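Soluble lytic transglycosylase B3 (Pseudomonas aeruginosa, PDB 5ANZ) probably cleaves the peptidoglycan of the bacterial cell wall as a calcium-containing lytic transglycosylase, contributing to cell-wall turnover. Local coordinates at residues A[57-61]-A[62-66]; A[120-123]-A[124-128]; A[154-157]-A[158-162]; A[182-186]-A[187-191]; A[265-269]-A[270-274]. All coordinates share one frame; numbering follows the deposited sequence.

Contact 1: A[57-61]-A[62-66]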
loop_
_atom_site.group_PDB
_atom_site.type_symbol
_atom_site.label_atom_id
_atom_site.label_comp_id
_atom_site.label_asym_id
_atom_site.label_seq_id
_atom_site.Cartn_x
_atom_site.Cartn_y
_atom_site.Cartn_z
ATOM N N GLN A 57 -1.263 -5.619 33.390
ATOM C CA GLN A 57 0.032 -5.675 34.054
ATOM C C GLN A 57 1.157 -5.260 33.104
ATOM O O GLN A 57 2.056 -4.517 33.489
ATOM C CB GLN A 57 0.293 -7.074 34.613
ATOM C CG GLN A 57 -0.565 -7.414 35.818
ATOM C CD GLN A 57 -0.315 -6.474 36.990
ATOM O OE1 GLN A 57 0.777 -5.923 37.136
ATOM N NE2 GLN A 57 -1.332 -6.281 37.825
ATOM N N GLN A 58 1.097 -5.720 31.858
ATOM C CA GLN A 58 2.133 -5.381 30.887
ATOM C C GLN A 58 2.067 -3.912 30.487
ATOM O O GLN A 58 3.096 -3.284 30.238
ATOM C CB GLN A 58 2.011 -6.269 29.646
ATOM C CG GLN A 58 2.239 -7.740 29.935
ATOM C CD GLN A 58 1.949 -8.617 28.743
ATOM O OE1 GLN A 58 0.926 -8.462 28.078
ATOM N NE2 GLN A 58 2.853 -9.547 28.460
ATOM N N ALA A 59 0.854 -3.368 30.408
ATOM C CA ALA A 59 0.680 -1.960 30.076
ATOM C C ALA A 59 1.217 -1.059 31.189
ATOM O O ALA A 59 1.895 -0.065 30.915
ATOM C CB ALA A 59 -0.791 -1.653 29.798
ATOM N N LEU A 60 0.913 -1.406 32.440
ATOM C CA LEU A 60 1.428 -0.665 33.579
ATOM C C LEU A 60 2.952 -0.701 33.589
ATOM O O LEU A 60 3.606 0.310 33.828
ATOM C CB LEU A 60 0.883 -1.240 34.891
ATOM C CG LEU A 60 -0.608 -1.069 35.184
ATOM C CD1 LEU A 60 -0.994 -1.831 36.452
ATOM C CD2 LEU A 60 -0.953 0.405 35.317
ATOM N N ALA A 61 3.503 -1.883 33.330
ATOM C CA ALA A 61 4.946 -2.074 33.285
ATOM C C ALA A 61 5.559 -1.344 32.097
ATOM O O ALA A 61 6.769 -1.113 32.056
ATOM C CB ALA A 61 5.278 -3.555 33.224
ATOM N N GLY A 62 4.721 -0.984 31.129
ATOM C CA GLY A 62 5.175 -0.283 29.943
ATOM C C GLY A 62 5.008 1.224 30.023
ATOM O O GLY A 62 5.278 1.930 29.053
ATOM N N GLY A 63 4.556 1.719 31.171
ATOM C CA GLY A 63 4.412 3.151 31.372
ATOM C C GLY A 63 3.003 3.711 31.256
ATOM O O GLY A 63 2.790 4.903 31.466
ATOM N N ILE A 64 2.034 2.868 30.917
ATOM C CA ILE A 64 0.643 3.309 30.890
ATOM C C ILE A 64 0.081 3.405 32.309
ATOM O O ILE A 64 0.316 2.521 33.140
ATOM C CB ILE A 64 -0.241 2.363 30.058
ATOM C CG1 ILE A 64 0.320 2.219 28.640
ATOM C CG2 ILE A 64 -1.682 2.859 30.039
ATOM C CD1 ILE A 64 0.599 3.541 27.964
ATOM N N ASP A 65 -0.661 4.472 32.591
ATOM C CA ASP A 65 -1.229 4.636 33.923
ATOM C C ASP A 65 -2.675 4.147 33.992
ATOM O O ASP A 65 -3.369 4.025 32.981
ATOM C CB ASP A 65 -1.124 6.091 34.396
ATOM C CG ASP A 65 -1.749 7.081 33.434
ATOM O OD1 ASP A 65 -2.614 6.684 32.629
ATOM O OD2 ASP A 65 -1.377 8.273 33.499
ATOM N N ALA A 66 -3.113 3.869 35.214
ATOM C CA ALA A 66 -4.371 3.183 35.464
ATOM C C ALA A 66 -5.591 3.876 34.864
ATOM O O ALA A 66 -6.437 3.218 34.263
ATOM C CB ALA A 66 -4.559 3.006 36.953
#
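Ala59 O receives Ile64 N at 2.9 Å with an N-H...O angle of 149°, the donor tilted out of the carbonyl plane, and takes a second, weak bond from Gly62 N. The next carbonyl along, Leu60 O, accepts from Gly63 N at 3.2 Å, approached from well above its plane. The bonds from Ile64 N and Gly63 N, with the positive phi of Gly63, make a Schellman motif that ends helix 48-61. The reversal lays Ile64 against the helix: its CB rests 3.3 Å from Ala59 O and 4.1 Å from Ala59 CB. Leu60 CG lies beside its own N (chi1 -68°), which lets CD2 reach Ile64 O at 3.3 Å, while Leu60 CA offers its hydrogen to the same oxygen in an almost straight C-H...O contact (3.4 Å, 175°). Asp65 then stands at the N-cap of helix 66-73: its side chain caps a backbone N of the first turn, and OD1 also bonds Thr68 OG1. Helix 170-186 backs this corner: Leu178 meets Ala59, Leu181 and Lys182 pack on Ile64, and the amide of Gln185 bonds to Gly63 O and Asp65 N.

Contact 2: A[120-123]-A[124-128]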
loop_
_atom_site.group_PDB
_atom_site.type_symbol
_atom_site.label_atom_id
_atom_site.label_comp_id
_atom_site.label_asym_id
_atom_site.label_seq_id
_atom_site.Cartn_x
_atom_site.Cartn_y
_atom_site.Cartn_z
ATOM N N ALA A 120 -5.333 24.724 0.231
ATOM C CA ALA A 120 -4.173 25.198 -0.526
ATOM C C ALA A 120 -3.109 25.837 0.368
ATOM O O ALA A 120 -1.919 25.630 0.156
ATOM C CB ALA A 120 -4.613 26.186 -1.611
ATOM N N ARG A 121 -3.529 26.616 1.361
ATOM C CA ARG A 121 -2.562 27.293 2.225
ATOM C C ARG A 121 -1.748 26.287 3.038
ATOM O O ARG A 121 -0.518 26.301 3.003
ATOM C CB ARG A 121 -3.246 28.273 3.164
ATOM C CG ARG A 121 -2.227 29.054 3.975
ATOM C CD ARG A 121 -2.883 30.126 4.807
ATOM N NE ARG A 121 -3.382 29.620 6.081
ATOM C CZ ARG A 121 -3.852 30.397 7.053
ATOM N NH1 ARG A 121 -3.884 31.716 6.892
ATOM N NH2 ARG A 121 -4.284 29.859 8.187
ATOM N N ILE A 122 -2.435 25.416 3.772
ATOM C CA ILE A 122 -1.779 24.341 4.508
ATOM C C ILE A 122 -0.876 23.473 3.618
ATOM O O ILE A 122 0.269 23.202 3.961
ATOM C CB ILE A 122 -2.812 23.440 5.198
ATOM C CG1 ILE A 122 -3.372 24.143 6.439
ATOM C CG2 ILE A 122 -2.194 22.107 5.588
ATOM C CD1 ILE A 122 -4.476 23.365 7.116
ATOM N N LEU A 123 -1.385 23.056 2.466
ATOM C CA LEU A 123 -0.602 22.196 1.585
ATOM C C LEU A 123 0.652 22.898 1.089
ATOM O O LEU A 123 1.702 22.269 0.918
ATOM C CB LEU A 123 -1.462 21.714 0.414
ATOM C CG LEU A 123 -2.501 20.663 0.809
ATOM C CD1 LEU A 123 -3.585 20.509 -0.253
ATOM C CD2 LEU A 123 -1.798 19.327 1.056
ATOM N N GLY A 124 0.549 24.206 0.864
ATOM C CA GLY A 124 1.703 24.983 0.438
ATOM C C GLY A 124 2.766 24.995 1.517
ATOM O O GLY A 124 3.950 24.824 1.241
ATOM N N GLU A 125 2.336 25.198 2.756
ATOM C CA GLU A 125 3.244 25.208 3.892
ATOM C C GLU A 125 3.841 23.815 4.130
ATOM O O GLU A 125 4.996 23.687 4.533
ATOM C CB GLU A 125 2.519 25.721 5.140
ATOM C CG GLU A 125 2.068 27.170 4.969
ATOM C CD GLU A 125 1.251 27.706 6.131
ATOM O OE1 GLU A 125 0.666 26.900 6.882
ATOM O OE2 GLU A 125 1.197 28.946 6.289
ATOM N N VAL A 126 3.056 22.776 3.861
ATOM C CA VAL A 126 3.529 21.406 4.025
ATOM C C VAL A 126 4.472 21.011 2.891
ATOM O O VAL A 126 5.532 20.448 3.142
ATOM C CB VAL A 126 2.351 20.416 4.084
ATOM C CG1 VAL A 126 2.846 18.986 3.925
ATOM C CG2 VAL A 126 1.579 20.585 5.396
ATOM N N ASP A 127 4.045 21.291 1.655
ATOM C CA ASP A 127 4.823 21.079 0.425
ATOM C C ASP A 127 6.197 21.719 0.580
ATOM O O ASP A 127 7.207 21.141 0.179
ATOM C CB ASP A 127 4.055 21.663 -0.791
ATOM C CG ASP A 127 4.710 21.368 -2.152
ATOM O OD1 ASP A 127 5.925 21.626 -2.316
ATOM O OD2 ASP A 127 3.974 20.936 -3.091
ATOM N N ALA A 128 6.223 22.909 1.180
ATOM C CA ALA A 128 7.453 23.672 1.344
ATOM C C ALA A 128 8.286 23.248 2.556
ATOM O O ALA A 128 9.516 23.257 2.492
ATOM C CB ALA A 128 7.134 25.166 1.423
#
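Asp127 N and Leu123 O form the shortest of four successive backbone bonds, 2.6 Å with an N-H...O angle of 163°. Val126 N to Ile122 O follows at 2.8 Å, the donor nearly in line with the carbonyl, then Gly124 N to Ala120 O at 2.9 Å and Glu125 N to Arg121 O. Every one of them joins residues i and i+4, the spacing of an alpha helix.

The side chains repeat that spacing. With CG anti to N (chi1 -175°), Arg121 is laid along Glu125 on the outer surface, its CG 4.1 Å from Glu125 OE2. The guanidinium and carboxylate planes are only 15° apart, yet Arg121 NE and Glu125 OE2 remain 4.6 Å apart, too far for a salt bridge, though the opposite charges probably attract. On the neighbouring face, one residue on, Ile122 and Val126 lie side by side and touch through their CG2 methyls at 4.1 Å. Val126 CG2 also sits 3.3 Å from Ile122 O, so the methyl packs against that bonded carbonyl. Asp127 carries its carboxylate onward, OD2 accepting from Ala134 N at the start of helix 134-145.

Buried Leu123 packs on Leu235, Ala134 and Val138; Ile122 meets Leu235, and Val126 meets Ala236 and Ala239. Phe219 lies against the Ile122-Val126 pair and touches Glu125 at the margin. Such a division into one charged and one apolar side is that of an amphipathic helix, here packed on helices 231-244 and 134-145, with the Ile122 side chain about 10 Å from the calcium ion.

Contact 3: A[154-157]-A[158-162]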
loop_
_atom_site.group_PDB
_atom_site.type_symbol
_atom_site.label_atom_id
_atom_site.label_comp_id
_atom_site.label_asym_id
_atom_site.label_seq_id
_atom_site.Cartn_x
_atom_site.Cartn_y
_atom_site.Cartn_z
ATOM N N LYS A 154 -14.337 1.619 13.667
ATOM C CA LYS A 154 -14.001 0.725 14.748
ATOM C C LYS A 154 -13.064 1.391 15.727
ATOM O O LYS A 154 -12.121 2.075 15.337
ATOM C CB LYS A 154 -13.389 -0.564 14.182
ATOM C CG LYS A 154 -14.380 -1.382 13.367
ATOM C CD LYS A 154 -13.782 -2.727 12.959
ATOM C CE LYS A 154 -14.831 -3.640 12.328
ATOM N NZ LYS A 154 -15.394 -3.066 11.081
ATOM N N ASN A 155 -13.324 1.183 17.011
ATOM C CA ASN A 155 -12.456 1.683 18.047
ATOM C C ASN A 155 -11.132 0.931 18.036
ATOM O O ASN A 155 -11.112 -0.311 18.111
ATOM C CB ASN A 155 -13.116 1.555 19.414
ATOM C CG ASN A 155 -12.265 2.170 20.499
ATOM O OD1 ASN A 155 -11.377 1.516 21.045
ATOM N ND2 ASN A 155 -12.490 3.461 20.775
ATOM N N VAL A 156 -10.038 1.684 17.928
ATOM C CA VAL A 156 -8.707 1.096 17.749
ATOM C C VAL A 156 -8.336 0.209 18.926
ATOM O O VAL A 156 -7.733 -0.859 18.732
ATOM C CB VAL A 156 -7.654 2.203 17.570
ATOM C CG1 VAL A 156 -6.230 1.648 17.671
ATOM C CG2 VAL A 156 -7.882 2.887 16.214
ATOM N N ILE A 157 -8.709 0.625 20.141
ATOM C CA ILE A 157 -8.368 -0.198 21.315
ATOM C C ILE A 157 -9.117 -1.527 21.261
ATOM O O ILE A 157 -8.549 -2.594 21.507
ATOM C CB ILE A 157 -8.673 0.517 22.633
ATOM C CG1 ILE A 157 -7.891 1.830 22.710
ATOM C CG2 ILE A 157 -8.366 -0.413 23.821
ATOM C CD1 ILE A 157 -6.374 1.688 22.681
ATOM N N ARG A 158 -10.392 -1.471 20.904
ATOM C CA ARG A 158 -11.181 -2.692 20.815
ATOM C C ARG A 158 -10.635 -3.623 19.739
ATOM O O ARG A 158 -10.493 -4.828 19.951
ATOM C CB ARG A 158 -12.644 -2.379 20.519
ATOM C CG ARG A 158 -13.507 -3.630 20.596
ATOM C CD ARG A 158 -14.973 -3.337 20.294
ATOM N NE ARG A 158 -15.782 -4.541 20.465
ATOM C CZ ARG A 158 -17.086 -4.606 20.222
ATOM N NH1 ARG A 158 -17.737 -3.526 19.794
ATOM N NH2 ARG A 158 -17.739 -5.751 20.396
ATOM N N SER A 159 -10.315 -3.064 18.581
ATOM C CA SER A 159 -9.855 -3.894 17.473
ATOM C C SER A 159 -8.513 -4.551 17.788
ATOM O O SER A 159 -8.348 -5.762 17.589
ATOM C CB SER A 159 -9.749 -3.068 16.191
ATOM O OG SER A 159 -11.026 -2.554 15.840
ATOM N N LEU A 160 -7.562 -3.774 18.301
ATOM C CA LEU A 160 -6.248 -4.343 18.611
ATOM C C LEU A 160 -6.284 -5.304 19.803
ATOM O O LEU A 160 -5.536 -6.288 19.823
ATOM C CB LEU A 160 -5.223 -3.240 18.856
ATOM C CG LEU A 160 -4.860 -2.439 17.592
ATOM C CD1 LEU A 160 -3.967 -1.253 17.945
ATOM C CD2 LEU A 160 -4.198 -3.331 16.550
ATOM N N ALA A 161 -7.138 -5.039 20.793
ATOM C CA ALA A 161 -7.302 -5.978 21.904
ATOM C C ALA A 161 -7.885 -7.294 21.418
ATOM O O ALA A 161 -7.486 -8.373 21.875
ATOM C CB ALA A 161 -8.199 -5.366 22.995
ATOM N N THR A 162 -8.833 -7.206 20.489
ATOM C CA THR A 162 -9.421 -8.398 19.902
ATOM C C THR A 162 -8.331 -9.247 19.244
ATOM O O THR A 162 -8.218 -10.437 19.521
ATOM C CB THR A 162 -10.505 -8.048 18.867
ATOM O OG1 THR A 162 -11.598 -7.397 19.538
ATOM C CG2 THR A 162 -11.013 -9.316 18.193
HETATM O O HOH W 1 -10.018 -0.054 14.953
#
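Asn155 OD1 is gripped by two backbone N-H groups: Arg158 N at 3.1 Å, lying in the amide plane on a lone pair of the oxygen, and Ile157 N through a weak, bent bond (121°). The side chain gets there because CG is turned away from its own backbone N (chi1 -176°), which swings the amide over the first turn. Asn155 O meanwhile takes Ser159 N at 2.9 Å, almost in line with the carbonyl, so one residue serves the opening turn with both its oxygens. This is a classical N-cap: strand 154-155, paired antiparallel with strand 195-196, gives way directly to helix 156-166, and the cap supplies acceptors for N-H groups that have no preceding turn. The other end of the amide, ND2, makes a weak bond to Ala191 O. Ser159 OG hydrogen-bonds a water that gives a weak bond to Lys154 O, a loose bridge between strand and helix. On the buried side Val156 and Leu160 run side by side, CG1 of the valine meeting CD1 of the leucine at 3.7 Å. Arg158 extends across the Asn155 side chain toward the loop before helix 80-87, where NE and NH2 bond to Gln77 O and Pro78 O. Its own carbonyl oxygen is held from opposite faces by Thr162 N (2.9 Å) and Thr162 OG1 (2.8 Å), and that hydroxyl is hydrogen-bonded to Asp79 N.

Contact 4: A[182-186]-A[187-191]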
loop_
_atom_site.group_PDB
_atom_site.type_symbol
_atom_site.label_atom_id
_atom_site.label_comp_id
_atom_site.label_asym_id
_atom_site.label_seq_id
_atom_site.Cartn_x
_atom_site.Cartn_y
_atom_site.Cartn_z
ATOM N N LYS A 182 -0.281 4.673 24.610
ATOM C CA LYS A 182 0.614 5.799 24.836
ATOM C C LYS A 182 0.096 7.057 24.158
ATOM O O LYS A 182 0.258 8.169 24.685
ATOM C CB LYS A 182 2.029 5.482 24.343
ATOM C CG LYS A 182 2.665 4.319 25.076
ATOM C CD LYS A 182 4.113 4.109 24.647
ATOM C CE LYS A 182 4.767 2.996 25.463
ATOM N NZ LYS A 182 6.056 2.535 24.867
ATOM N N ILE A 183 -0.521 6.876 22.993
ATOM C CA ILE A 183 -1.160 7.970 22.283
ATOM C C ILE A 183 -2.298 8.554 23.121
ATOM O O ILE A 183 -2.412 9.777 23.266
ATOM C CB ILE A 183 -1.696 7.515 20.924
ATOM C CG1 ILE A 183 -0.530 7.054 20.037
ATOM C CG2 ILE A 183 -2.473 8.658 20.267
ATOM C CD1 ILE A 183 -0.968 6.470 18.684
ATOM N N LEU A 184 -3.117 7.685 23.701
ATOM C CA LEU A 184 -4.177 8.150 24.602
ATOM C C LEU A 184 -3.602 8.845 25.827
ATOM O O LEU A 184 -4.100 9.880 26.247
ATOM C CB LEU A 184 -5.073 6.994 25.043
ATOM C CG LEU A 184 -5.829 6.351 23.882
ATOM C CD1 LEU A 184 -6.681 5.191 24.361
ATOM C CD2 LEU A 184 -6.685 7.412 23.159
ATOM N N GLN A 185 -2.554 8.267 26.401
ATOM C CA GLN A 185 -1.910 8.845 27.573
ATOM C C GLN A 185 -1.387 10.252 27.269
ATOM O O GLN A 185 -1.483 11.150 28.107
ATOM C CB GLN A 185 -0.776 7.930 28.046
ATOM C CG GLN A 185 -0.049 8.429 29.271
ATOM C CD GLN A 185 0.354 7.296 30.189
ATOM O OE1 GLN A 185 -0.437 6.391 30.454
ATOM N NE2 GLN A 185 1.586 7.332 30.675
ATOM N N HIS A 186 -0.853 10.444 26.071
ATOM C CA HIS A 186 -0.301 11.736 25.706
ATOM C C HIS A 186 -1.391 12.743 25.367
ATOM O O HIS A 186 -1.168 13.951 25.435
ATOM C CB HIS A 186 0.668 11.611 24.533
ATOM C CG HIS A 186 1.507 12.840 24.324
ATOM N ND1 HIS A 186 1.367 13.653 23.229
ATOM C CD2 HIS A 186 2.468 13.391 25.099
ATOM C CE1 HIS A 186 2.225 14.663 23.327
ATOM N NE2 HIS A 186 2.900 14.526 24.444
ATOM N N GLY A 187 -2.566 12.238 25.006
ATOM C CA GLY A 187 -3.719 13.085 24.750
ATOM C C GLY A 187 -3.950 13.558 23.322
ATOM O O GLY A 187 -4.670 14.547 23.119
ATOM N N ASP A 188 -3.368 12.869 22.341
ATOM C CA ASP A 188 -3.562 13.239 20.927
ATOM C C ASP A 188 -5.039 13.183 20.515
ATOM O O ASP A 188 -5.482 13.929 19.626
ATOM C CB ASP A 188 -2.760 12.327 19.986
ATOM C CG ASP A 188 -1.253 12.615 19.990
ATOM O OD1 ASP A 188 -0.826 13.767 20.237
ATOM O OD2 ASP A 188 -0.491 11.663 19.703
ATOM N N VAL A 189 -5.788 12.289 21.152
ATOM C CA VAL A 189 -7.206 12.087 20.847
ATOM C C VAL A 189 -7.874 11.423 22.052
ATOM O O VAL A 189 -7.237 10.649 22.754
ATOM C CB VAL A 189 -7.374 11.203 19.581
ATOM C CG1 VAL A 189 -6.849 9.775 19.838
ATOM C CG2 VAL A 189 -8.805 11.185 19.097
ATOM N N PRO A 190 -9.154 11.732 22.309
ATOM C CA PRO A 190 -9.879 10.998 23.355
ATOM C C PRO A 190 -10.146 9.561 22.928
ATOM O O PRO A 190 -10.323 9.285 21.738
ATOM C CB PRO A 190 -11.195 11.776 23.504
ATOM C CG PRO A 190 -10.935 13.128 22.875
ATOM C CD PRO A 190 -9.942 12.847 21.762
ATOM N N ALA A 191 -10.172 8.655 23.896
ATOM C CA ALA A 191 -10.408 7.246 23.616
ATOM C C ALA A 191 -11.669 7.015 22.777
ATOM O O ALA A 191 -11.663 6.208 21.838
ATOM C CB ALA A 191 -10.489 6.477 24.925
HETATM O O HOH W 2 -6.668 10.636 25.423
#
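This is a helix C-cap, with Gly187 the first non-helical residue: the chain leaving helix 170-186 turns back over its last turn and heads for strand 195-196, close to the calcium site. Gly187 has a positive phi (92°). Its N-H still reaches back to Ile183 O at 3.0 Å, with a second, weak bond to Leu184 O; Asp188 N adds a long, weak one to Ile183 O at 3.4 Å. Beyond the turn, Asp188 crosses Ile183 at about a right angle, and CG2 of Ile183, the branch set anti to its N, packs on Asp188 CB at 3.7 Å. The carboxylate is buried but engaged, OD1 by Arg225 N and OD2 by His212 NE2, which ties the helix end to the chain beside the calcium ligand Lys224. Asp188 OD1 also stands in plane at the edge of the His186 ring, 3.7 Å from ND1, with ring and carboxylate turned 72° apart. Leu184 fills the inside of the bend with its two methyls: CD1 meets Ala191 CB, while CD2 faces the backbone of Val189 and Ala191. A single water closes the loop, donating to Leu184 O at 2.8 Å and to Val189 O at 2.7 Å.

Contact 5: A[265-269]-A[270-274]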
loop_
_atom_site.group_PDB
_atom_site.type_symbol
_atom_site.label_atom_id
_atom_site.label_comp_id
_atom_site.label_asym_id
_atom_site.label_seq_id
_atom_site.Cartn_x
_atom_site.Cartn_y
_atom_site.Cartn_z
ATOM N N TYR A 265 11.501 -9.682 -20.879
ATOM C CA TYR A 265 10.503 -9.387 -19.860
ATOM C C TYR A 265 10.943 -9.864 -18.474
ATOM O O TYR A 265 10.291 -9.568 -17.472
ATOM C CB TYR A 265 9.155 -10.005 -20.249
ATOM C CG TYR A 265 8.560 -9.408 -21.509
ATOM C CD1 TYR A 265 7.908 -8.181 -21.480
ATOM C CD2 TYR A 265 8.642 -10.071 -22.727
ATOM C CE1 TYR A 265 7.365 -7.629 -22.627
ATOM C CE2 TYR A 265 8.099 -9.524 -23.879
ATOM C CZ TYR A 265 7.458 -8.300 -23.816
ATOM O OH TYR A 265 6.913 -7.740 -24.951
ATOM N N SER A 266 12.065 -10.576 -18.413
ATOM C CA SER A 266 12.599 -11.010 -17.125
ATOM C C SER A 266 13.148 -9.828 -16.324
ATOM O O SER A 266 13.369 -9.936 -15.120
ATOM C CB SER A 266 13.690 -12.072 -17.319
ATOM O OG SER A 266 14.820 -11.535 -17.986
ATOM N N LEU A 267 13.339 -8.693 -16.997
ATOM C CA LEU A 267 13.813 -7.464 -16.349
ATOM C C LEU A 267 12.758 -6.755 -15.498
ATOM O O LEU A 267 13.061 -5.780 -14.809
ATOM C CB LEU A 267 14.338 -6.482 -17.404
ATOM C CG LEU A 267 15.745 -6.680 -17.986
ATOM C CD1 LEU A 267 16.647 -7.447 -17.026
ATOM C CD2 LEU A 267 15.713 -7.332 -19.351
ATOM N N ALA A 268 11.523 -7.241 -15.544
ATOM C CA ALA A 268 10.427 -6.603 -14.826
ATOM C C ALA A 268 10.368 -7.053 -13.369
ATOM O O ALA A 268 9.571 -7.915 -13.005
ATOM C CB ALA A 268 9.110 -6.890 -15.531
ATOM N N GLU A 269 11.229 -6.466 -12.544
ATOM C CA GLU A 269 11.342 -6.794 -11.129
ATOM C C GLU A 269 11.781 -5.555 -10.380
ATOM O O GLU A 269 12.718 -4.882 -10.807
ATOM C CB GLU A 269 12.363 -7.922 -10.890
ATOM C CG GLU A 269 11.892 -9.316 -11.235
ATOM C CD GLU A 269 10.906 -9.875 -10.221
ATOM O OE1 GLU A 269 10.962 -9.481 -9.034
ATOM O OE2 GLU A 269 10.073 -10.713 -10.618
ATOM N N LEU A 270 11.133 -5.251 -9.258
ATOM C CA LEU A 270 11.458 -4.026 -8.536
ATOM C C LEU A 270 12.885 -4.038 -7.995
ATOM O O LEU A 270 13.468 -2.978 -7.752
ATOM C CB LEU A 270 10.464 -3.788 -7.388
ATOM C CG LEU A 270 9.109 -3.182 -7.783
ATOM C CD1 LEU A 270 9.303 -2.051 -8.780
ATOM C CD2 LEU A 270 8.165 -4.234 -8.347
ATOM N N THR A 271 13.452 -5.232 -7.824
ATOM C CA THR A 271 14.831 -5.386 -7.367
ATOM C C THR A 271 15.842 -5.148 -8.483
ATOM O O THR A 271 17.050 -5.069 -8.234
ATOM C CB THR A 271 15.083 -6.788 -6.804
ATOM O OG1 THR A 271 14.728 -7.758 -7.799
ATOM C CG2 THR A 271 14.261 -7.014 -5.550
ATOM N N ILE A 272 15.353 -5.078 -9.717
ATOM C CA ILE A 272 16.210 -4.751 -10.850
ATOM C C ILE A 272 16.040 -3.264 -11.138
ATOM O O ILE A 272 14.944 -2.807 -11.473
ATOM C CB ILE A 272 15.879 -5.587 -12.104
ATOM C CG1 ILE A 272 16.110 -7.078 -11.837
ATOM C CG2 ILE A 272 16.719 -5.125 -13.296
ATOM C CD1 ILE A 272 15.901 -7.962 -13.052
ATOM N N ARG A 273 17.109 -2.501 -10.959
ATOM C CA ARG A 273 17.063 -1.071 -11.237
ATOM C C ARG A 273 18.167 -0.678 -12.213
ATOM O O ARG A 273 19.292 -1.179 -12.141
ATOM C CB ARG A 273 17.164 -0.266 -9.939
ATOM C CG ARG A 273 15.974 -0.484 -9.024
ATOM C CD ARG A 273 15.940 0.515 -7.876
ATOM N NE ARG A 273 16.942 0.218 -6.860
ATOM C CZ ARG A 273 16.748 -0.627 -5.855
ATOM N NH1 ARG A 273 15.590 -1.265 -5.741
ATOM N NH2 ARG A 273 17.713 -0.836 -4.968
ATOM N N LYS A 274 17.818 0.208 -13.138
ATOM C CA LYS A 274 18.725 0.657 -14.178
ATOM C C LYS A 274 18.508 2.139 -14.413
ATOM O O LYS A 274 17.380 2.618 -14.301
ATOM C CB LYS A 274 18.485 -0.119 -15.478
ATOM C CG LYS A 274 18.807 -1.599 -15.407
ATOM C CD LYS A 274 18.536 -2.256 -16.747
ATOM C CE LYS A 274 18.598 -3.765 -16.639
ATOM N NZ LYS A 274 19.944 -4.241 -16.229
HETATM O O HOH W 3 13.210 -3.598 -13.591
HETATM O O HOH W 4 13.140 -9.571 -7.323
#
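Glu269 and Thr271 are bridged by a water, which donates to Glu269 OE1 at 2.8 Å and also hydrogen-bonds Thr271 OG1. A second water lies between Leu267 O and Ile272 O, but other acceptors compete for its protons, so both bonds at once are doubtful. The backbone is a type I beta turn from Glu269 to Ile272, in the loop that leads from strand 254-258 to strand 274-275 of an antiparallel sheet. The turn is closed by Ile272 N to Glu269 O at 2.9 Å (151°), the donor standing above the carbonyl plane by 56° and not on a lone pair. An inverse gamma turn centred on Ala268, with a weak Glu269 N to Leu267 O bond, leads into it.

Glu269 doubles back at chi2 (-74°), which brings its carboxylate round toward the Thr271 hydroxyl. Its other oxygen, OE2, forms salt bridges with Arg391 and Arg395 of helix 388-401, within the range of the putative peptidoglycan-binding family, so the turn ties the transglycosylase-family part of the chain to that helix. Ser302 OG, from strand 300-304, lies within hydrogen-bonding range of both Leu270 O and Ile272 O, with one proton to serve them.

Ile272 points back at the 3-10 segment 265-267. Its CG1 lies 4.0 Å from Glu269 CB, and its CD1 lies against the backbone at Leu267 and 3.8 Å from Ser266 O. The Leu267 and Ile272 side chains meet at an oblique angle, while Lys274 lies across Leu267 at about a right angle. Leu267 CD1 touches both partners: Ile272 CD1 at 4.1 Å and Lys274 CE at 4.2 Å.

Contacts 1, 3 and 4 form one cluster, with centres 14 to 18 Å apart. Contact 4 touches both others: Gln185 reaches the loop of contact 1, and Leu184 CD1 packs on Ile157 CD1 of contact 3. Contact 3, the most buried, starts a helix, contact 4 ends one, and contact 1 does both; the two helix ends share a glycine with positive phi. Contact 2 is an uninterrupted helix, partly buried, and like contact 4 it lies near the calcium site, though their centres are 27 Å apart. Contact 5, at the surface on the far side of the chain's centre from that cluster, relies on a beta turn and bridging water, with ionic ties outward to helix 388-401.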